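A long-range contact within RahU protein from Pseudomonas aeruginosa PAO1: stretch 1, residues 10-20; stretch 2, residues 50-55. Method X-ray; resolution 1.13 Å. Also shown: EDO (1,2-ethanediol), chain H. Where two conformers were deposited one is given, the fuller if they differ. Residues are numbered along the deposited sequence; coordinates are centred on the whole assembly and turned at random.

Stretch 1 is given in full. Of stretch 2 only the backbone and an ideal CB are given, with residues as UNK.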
# COMPACT_ATOMS: atom_id res chain seq x y z
N LYS A 10 3.46 -0.71 5.31
CA LYS A 10 3.14 -1.19 6.65
C LYS A 10 1.82 -0.55 7.07
O LYS A 10 1.76 0.67 7.27
CB LYS A 10 4.25 -0.83 7.63
CG LYS A 10 4.01 -1.33 9.05
CD LYS A 10 5.14 -0.92 9.99
CE LYS A 10 4.80 -1.27 11.43
NZ LYS A 10 6.00 -1.21 12.32
N VAL A 11 0.76 -1.35 7.20
CA VAL A 11 -0.57 -0.86 7.56
C VAL A 11 -0.70 -0.87 9.08
O VAL A 11 -0.73 -1.94 9.70
CB VAL A 11 -1.67 -1.69 6.89
CG1 VAL A 11 -3.04 -1.17 7.27
CG2 VAL A 11 -1.48 -1.68 5.37
N VAL A 12 -0.75 0.32 9.67
CA VAL A 12 -0.82 0.52 11.12
C VAL A 12 -2.22 1.03 11.45
O VAL A 12 -2.59 2.15 11.07
CB VAL A 12 0.26 1.49 11.62
CG1 VAL A 12 0.12 1.74 13.12
CG2 VAL A 12 1.66 0.97 11.26
N VAL A 13 -3.01 0.23 12.15
CA VAL A 13 -4.39 0.55 12.49
C VAL A 13 -4.44 1.09 13.91
O VAL A 13 -3.97 0.44 14.85
CB VAL A 13 -5.29 -0.69 12.34
CG1 VAL A 13 -6.73 -0.39 12.78
CG2 VAL A 13 -5.24 -1.22 10.89
N SER A 14 -5.03 2.27 14.08
CA SER A 14 -5.18 2.84 15.40
C SER A 14 -6.31 2.15 16.16
O SER A 14 -7.25 1.60 15.57
CB SER A 14 -5.52 4.33 15.29
OG SER A 14 -5.72 4.86 16.58
N LYS A 15 -6.20 2.17 17.48
CA LYS A 15 -7.32 1.73 18.30
C LYS A 15 -8.57 2.59 18.09
O LYS A 15 -9.66 2.16 18.48
CB LYS A 15 -6.93 1.67 19.78
CG LYS A 15 -6.10 0.43 20.12
CD LYS A 15 -5.96 0.19 21.61
CE LYS A 15 -6.95 -0.86 22.09
NZ LYS A 15 -6.40 -1.69 23.20
N SER A 16 -8.45 3.76 17.45
CA SER A 16 -9.66 4.50 17.10
C SER A 16 -10.51 3.78 16.05
O SER A 16 -11.68 4.16 15.87
CB SER A 16 -9.35 5.94 16.67
OG SER A 16 -8.56 6.01 15.49
N ILE A 17 -9.97 2.75 15.38
CA ILE A 17 -10.69 2.00 14.36
C ILE A 17 -10.84 0.52 14.72
O ILE A 17 -11.90 -0.08 14.48
CB ILE A 17 -10.06 2.15 12.96
CG1 ILE A 17 -9.94 3.62 12.56
CG2 ILE A 17 -10.88 1.39 11.92
CD1 ILE A 17 -9.23 3.83 11.25
N GLY A 18 -9.79 -0.10 15.25
CA GLY A 18 -9.84 -1.50 15.65
C GLY A 18 -9.50 -2.52 14.58
O GLY A 18 -8.56 -3.31 14.75
N THR A 19 -10.25 -2.52 13.47
CA THR A 19 -10.02 -3.41 12.34
C THR A 19 -10.18 -2.61 11.05
O THR A 19 -11.15 -1.85 10.91
CB THR A 19 -11.05 -4.55 12.32
OG1 THR A 19 -11.01 -5.27 13.56
CG2 THR A 19 -10.80 -5.51 11.15
N VAL A 20 -9.25 -2.79 10.11
CA VAL A 20 -9.35 -2.22 8.77
C VAL A 20 -9.41 -3.35 7.75
O VAL A 20 -8.55 -4.25 7.75
CB VAL A 20 -8.19 -1.26 8.46
CG1 VAL A 20 -8.16 -0.89 6.97
CG2 VAL A 20 -8.32 -0.01 9.33
N UNK A 50 -7.67 -9.16 3.15
CA UNK A 50 -6.95 -8.95 4.40
C UNK A 50 -7.76 -8.09 5.37
O UNK A 50 -8.36 -7.08 4.98
CB UNK A 50 -5.59 -8.30 4.13
N UNK A 51 -7.73 -8.46 6.66
CA UNK A 51 -8.22 -7.63 7.75
C UNK A 51 -7.05 -7.37 8.69
O UNK A 51 -6.42 -8.32 9.17
CB UNK A 51 -9.39 -8.29 8.48
N UNK A 52 -6.75 -6.10 8.94
CA UNK A 52 -5.61 -5.70 9.77
C UNK A 52 -6.13 -5.19 11.11
O UNK A 52 -7.03 -4.34 11.15
CB UNK A 52 -4.77 -4.63 9.07
N UNK A 53 -5.57 -5.72 12.20
CA UNK A 53 -6.02 -5.41 13.56
C UNK A 53 -5.10 -4.39 14.23
O UNK A 53 -3.88 -4.45 14.09
CB UNK A 53 -6.09 -6.69 14.40
N UNK A 54 -5.71 -3.49 15.01
CA UNK A 54 -4.93 -2.56 15.82
C UNK A 54 -3.94 -3.32 16.70
O UNK A 54 -4.30 -4.31 17.35
CB UNK A 54 -5.85 -1.69 16.68
N UNK A 55 -2.69 -2.84 16.72
CA UNK A 55 -1.64 -3.44 17.50
C UNK A 55 -0.81 -4.47 16.77
O UNK A 55 0.29 -4.81 17.25
CB UNK A 55 -2.25 -4.08 18.75
C1 EDO H . -5.32 -10.52 7.08
O1 EDO H . -6.62 -11.12 7.22
C2 EDO H . -4.40 -11.46 6.32
O2 EDO H . -3.68 -12.28 7.25

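Two stretches meet here as neighbouring strands. At residues 19-20, stretch 1 pairs antiparallel with stretch 2, while its earlier strand, residues 10-13, crosses at 58°.

Position 50 lies before the strand. Its CB points sideways, with nothing of stretch 1 within 5.5 Å, so the contact places little demand on it and many side chains would fit. The residue is Met50, whose side chain comes no nearer to stretch 1 than 6.1 Å, from Met50 CB to Val20 O.

At position 51 the CB again points sideways, 4.1 Å from Thr19 CG2, beside open space. A polar or small residue would do, and the extended backbone, at -119/124, excludes little. It is Asn51, whose CB packs against that methyl while its N donates to O1 of the ethanediol, 2.9 Å away.

Position 52 is the most telling. Its backbone pairs with Val20 in both directions: its N donates to Val20 O at 2.8 Å, and its O accepts from Val20 N at 2.9 Å. The ideal CB joins the face that carries the Val20 side chain, 3.9 Å from Val13 CG2 and 4.3 Å from Val11 CG1. These methyls offer no polar partner, so an aliphatic residue is expected, and a beta-branched one suits the extended backbone; valine or isoleucine would both be reasonable. The residue is Val52, in rotamer t. Its CG1 lies 3.7 Å from Val13 CG2 and 4.1 Å from Val11 CG1, bringing the crossing strand into apolar contact.

Position 53 turns to the other face, with Thr19. Its ideal CB is 5.2 Å from Thr19 OG1, a hydroxyl that a longer polar side chain could reach; glutamine, glutamate or another flexible polar residue would serve. It is Gln53, whose chi1 and chi2 are both m. The chain bends back so that OE1 accepts a hydrogen bond from Thr19 OG1 at 2.7 Å.

Position 54 fits closely against the turn. Its N donates to Gly18 O at 2.9 Å, and its ideal CB lies 3.4 Å from Val13 O and 3.7 Å from both Ser14 O and Gly18 O. With three carbonyl oxygens so near, a small side chain is the natural choice, alanine or perhaps serine. Ala54 supplies a methyl that also lies 4.1 Å from Lys15 CG.

At position 55 phi/psi of 92/-15 would jam a CB against the preceding carbonyl O, which calls for glycine. Gly55 meets this demand, and a water accepts from its N at 2.8 Å while donating to Val13 O at 2.9 Å.

Stretch 2 50-55: MNVQAG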
# COMPACT_ATOMS: atom_id res chain seq x y z
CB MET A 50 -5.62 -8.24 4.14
CG MET A 50 -4.62 -9.02 3.32
SD MET A 50 -3.18 -8.03 2.84
CE MET A 50 -2.35 -7.83 4.41
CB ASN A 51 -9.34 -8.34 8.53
CG ASN A 51 -10.69 -8.28 7.82
OD1 ASN A 51 -10.81 -7.76 6.72
ND2 ASN A 51 -11.71 -8.79 8.48
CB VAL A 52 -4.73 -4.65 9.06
CG1 VAL A 52 -3.48 -4.35 9.89
CG2 VAL A 52 -4.34 -5.13 7.66
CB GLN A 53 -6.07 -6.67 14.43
CG GLN A 53 -6.75 -7.85 13.77
CD GLN A 53 -8.21 -7.60 13.48
OE1 GLN A 53 -8.86 -6.75 14.11
NE2 GLN A 53 -8.75 -8.33 12.50
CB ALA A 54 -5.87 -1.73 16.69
O HOH W 1 -2.10 -2.51 12.79
O HOH W 2 -1.41 -0.99 15.02
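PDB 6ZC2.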